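PDB 4TYZ: uncharacterized protein from Leishmania infantum, which is of unknown function but may bind and transfer sterols, this chain being its C-terminal GRAM domain. Local coordinates for residues A[65-70]-A[98-103]. Numbering follows the deposited sequence.
Sequences IIKSKS and QAYSAL
Tyr100 lays its ring against Lys67, and the aliphatic part of the lysine does the touching. Lys67 CE sits over one face as a CH-pi contact, 4.0 Å from the ring centroid and 29° off the ring normal, while CB covers the same ring nearer its rim, 3.9 Å from Tyr100 CE1. Ile65 O lies in the plane of the ring at its edge and accepts a weak hydrogen bond from Tyr100 OH, 3.5 Å. Ile65 CG2 approaches obliquely, 3.8 Å from Tyr100 CE1, and also reaches Leu103 CD1 at 4.2 Å.

In Tyr100, chi1 sets CG anti to the backbone N; the ring lies against strand 65-67, which runs roughly antiparallel to helix 98-103 (158°). A bend at chi3 (-73°) sets Lys67 CE on the ring; beyond it, NZ forms a salt bridge with Asp97 and donates to a water 2.9 Å away, which also bonds Ser101 OG. Ile78 touches both Ile65 and Tyr100, and Met104 and Trp107 add to the apolar side around Ile65.

The C-terminal helix thus packs on an edge strand of the PH-like sheet through a lysine that uses both its parts: CB and CE pack on the aromatic ring, while its amine, probably protonated, pairs with Asp97 in the helix's first turn.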
ATOM      1  N   ILE A  65       1.718  -3.952 -10.892  1.00 10.57           N
ATOM      2  CA  ILE A  65       0.687  -3.335 -10.062  1.00 11.55           C
ATOM      3  C   ILE A  65      -0.563  -3.261 -10.920  1.00 14.06           C
ATOM      4  O   ILE A  65      -0.540  -2.662 -11.999  1.00 16.69           O
ATOM      5  CB  ILE A  65       1.091  -1.934  -9.570  1.00 12.91           C
ATOM      6  CG1 ILE A  65       2.408  -2.000  -8.801  1.00 12.65           C
ATOM      7  CG2 ILE A  65      -0.016  -1.320  -8.701  1.00 15.00           C
ATOM      8  CD1 ILE A  65       2.896  -0.653  -8.276  1.00 15.86           C
ATOM      9  N   ILE A  66      -1.642  -3.886 -10.453  1.00 11.02           N
ATOM     10  CA  ILE A  66      -2.882  -3.995 -11.224  1.00 11.71           C
ATOM     11  C   ILE A  66      -4.024  -3.265 -10.528  1.00 12.58           C
ATOM     12  O   ILE A  66      -4.203  -3.415  -9.317  1.00 14.45           O
ATOM     13  CB  ILE A  66      -3.276  -5.463 -11.415  1.00 13.37           C
ATOM     14  CG1 ILE A  66      -2.192  -6.190 -12.222  1.00 23.27           C
ATOM     15  CG2 ILE A  66      -4.633  -5.578 -12.073  1.00 19.72           C
ATOM     16  CD1 ILE A  66      -2.441  -7.677 -12.357  1.00 33.79           C
ATOM     17  N   LYS A  67      -4.771  -2.461 -11.282  1.00 12.42           N
ATOM     18  CA  LYS A  67      -5.958  -1.799 -10.757  1.00 14.81           C
ATOM     19  C   LYS A  67      -7.120  -2.748 -11.010  1.00 15.18           C
ATOM     20  O   LYS A  67      -7.691  -2.762 -12.101  1.00 15.52           O
ATOM     21  CB  LYS A  67      -6.176  -0.432 -11.423  1.00 17.39           C
ATOM     22  CG  LYS A  67      -7.065   0.502 -10.620  1.00 24.80           C
ATOM     23  CD  LYS A  67      -7.645   1.631 -11.451  1.00 30.92           C
ATOM     24  CE  LYS A  67      -6.619   2.698 -11.808  1.00 26.91           C
ATOM     25  NZ  LYS A  67      -7.306   3.893 -12.426  1.00 22.15           N
ATOM     26  N   SER A  68      -7.446  -3.557 -10.004  1.00 17.95           N
ATOM     27  CA  SER A  68      -8.327  -4.713 -10.170  1.00 18.09           C
ATOM     28  C   SER A  68      -9.670  -4.387 -10.806  1.00 21.81           C
ATOM     29  O   SER A  68     -10.331  -3.415 -10.439  1.00 20.71           O
ATOM     30  CB  SER A  68      -8.577  -5.393  -8.818  1.00 19.41           C
ATOM     31  OG  SER A  68      -7.368  -5.595  -8.107  1.00 22.23           O
ATOM     32  N   LYS A  69     -10.068  -5.209 -11.770  1.00 18.35           N
ATOM     33  CA  LYS A  69     -11.388  -5.085 -12.359  1.00 18.43           C
ATOM     34  C   LYS A  69     -12.470  -5.356 -11.332  1.00 21.90           C
ATOM     35  O   LYS A  69     -12.307  -6.174 -10.429  1.00 25.60           O
ATOM     36  CB  LYS A  69     -11.540  -6.039 -13.539  1.00 18.92           C
ATOM     37  CG  LYS A  69     -10.600  -5.738 -14.677  1.00 25.37           C
ATOM     38  CD  LYS A  69     -10.741  -6.775 -15.767  1.00 31.17           C
ATOM     39  CE  LYS A  69     -10.584  -6.138 -17.126  1.00 31.36           C
ATOM     40  NZ  LYS A  69     -11.676  -5.153 -17.407  1.00 30.61           N
ATOM     41  N   SER A  70     -13.581  -4.659 -11.485  1.00 20.19           N
ATOM     42  CA  SER A  70     -14.671  -4.757 -10.537  1.00 22.72           C
ATOM     43  C   SER A  70     -15.958  -4.290 -11.164  1.00 21.55           C
ATOM     44  O   SER A  70     -15.978  -3.292 -11.877  1.00 29.09           O
ATOM     45  CB  SER A  70     -14.372  -3.921  -9.296  1.00 23.41           C
ATOM     46  OG  SER A  70     -15.518  -3.821  -8.475  1.00 24.90           O
ATOM     47  N   GLN A  98      -6.399   7.866  -7.293  1.00 17.99           N
ATOM     48  CA  GLN A  98      -5.308   8.706  -6.814  1.00 18.24           C
ATOM     49  C   GLN A  98      -4.185   7.848  -6.247  1.00 15.35           C
ATOM     50  O   GLN A  98      -3.012   8.131  -6.486  1.00 16.79           O
ATOM     51  CB  GLN A  98      -5.794   9.694  -5.751  1.00 20.73           C
ATOM     52  CG  GLN A  98      -6.636  10.841  -6.280  1.00 28.44           C
ATOM     53  CD  GLN A  98      -7.156  11.723  -5.158  1.00 44.93           C
ATOM     54  OE1 GLN A  98      -6.820  11.520  -3.988  1.00 47.03           O
ATOM     55  NE2 GLN A  98      -7.980  12.707  -5.507  1.00 54.90           N
ATOM     56  N   ALA A  99      -4.547   6.804  -5.502  1.00 16.17           N
ATOM     57  CA  ALA A  99      -3.548   5.899  -4.920  1.00 13.56           C
ATOM     58  C   ALA A  99      -2.760   5.222  -6.026  1.00 15.86           C
ATOM     59  O   ALA A  99      -1.531   5.136  -5.972  1.00 13.33           O
ATOM     60  CB  ALA A  99      -4.207   4.844  -4.023  1.00 13.20           C
ATOM     61  N   TYR A 100      -3.477   4.741  -7.035  1.00 14.15           N
ATOM     62  CA  TYR A 100      -2.835   4.010  -8.119  1.00 11.43           C
ATOM     63  C   TYR A 100      -1.899   4.949  -8.879  1.00 15.76           C
ATOM     64  O   TYR A 100      -0.772   4.579  -9.212  1.00 15.43           O
ATOM     65  CB  TYR A 100      -3.886   3.385  -9.038  1.00 12.43           C
ATOM     66  CG  TYR A 100      -3.293   2.581 -10.162  1.00 13.07           C
ATOM     67  CD1 TYR A 100      -2.963   1.244  -9.987  1.00 13.12           C
ATOM     68  CD2 TYR A 100      -3.077   3.158 -11.405  1.00 16.81           C
ATOM     69  CE1 TYR A 100      -2.414   0.502 -11.024  1.00 17.58           C
ATOM     70  CE2 TYR A 100      -2.544   2.425 -12.445  1.00 19.36           C
ATOM     71  CZ  TYR A 100      -2.210   1.107 -12.245  1.00 16.06           C
ATOM     72  OH  TYR A 100      -1.670   0.384 -13.290  1.00 22.45           O
ATOM     73  N   SER A 101      -2.354   6.175  -9.117  1.00 14.06           N
ATOM     74  CA  SER A 101      -1.512   7.161  -9.788  1.00 16.15           C
ATOM     75  C   SER A 101      -0.252   7.465  -8.994  1.00 15.94           C
ATOM     76  O   SER A 101       0.840   7.575  -9.559  1.00 16.49           O
ATOM     77  CB  SER A 101      -2.297   8.445 -10.036  1.00 16.88           C
ATOM     78  OG  SER A 101      -3.305   8.211 -11.003  1.00 21.26           O
ATOM     79  N   ALA A 102      -0.400   7.601  -7.680  1.00 12.80           N
ATOM     80  CA  ALA A 102       0.749   7.902  -6.831  1.00 13.89           C
ATOM     81  C   ALA A 102       1.736   6.729  -6.833  1.00 14.43           C
ATOM     82  O   ALA A 102       2.949   6.934  -6.892  1.00 15.28           O
ATOM     83  CB  ALA A 102       0.293   8.236  -5.421  1.00 15.99           C
ATOM     84  N   LEU A 103       1.209   5.504  -6.805  1.00 12.75           N
ATOM     85  CA  LEU A 103       2.039   4.305  -6.935  1.00 14.34           C
ATOM     86  C   LEU A 103       2.803   4.288  -8.244  1.00 17.29           C
ATOM     87  O   LEU A 103       4.013   4.080  -8.241  1.00 14.42           O
ATOM     88  CB  LEU A 103       1.203   3.027  -6.840  1.00 18.35           C
ATOM     89  CG  LEU A 103       0.672   2.713  -5.457  1.00 21.24           C
ATOM     90  CD1 LEU A 103      -0.058   1.388  -5.479  1.00 21.89           C
ATOM     91  CD2 LEU A 103       1.822   2.672  -4.502  1.00 23.68           C
TER
HETATM   92  O   HOH W   1      -5.449   6.019 -11.651  1.00 19.38           O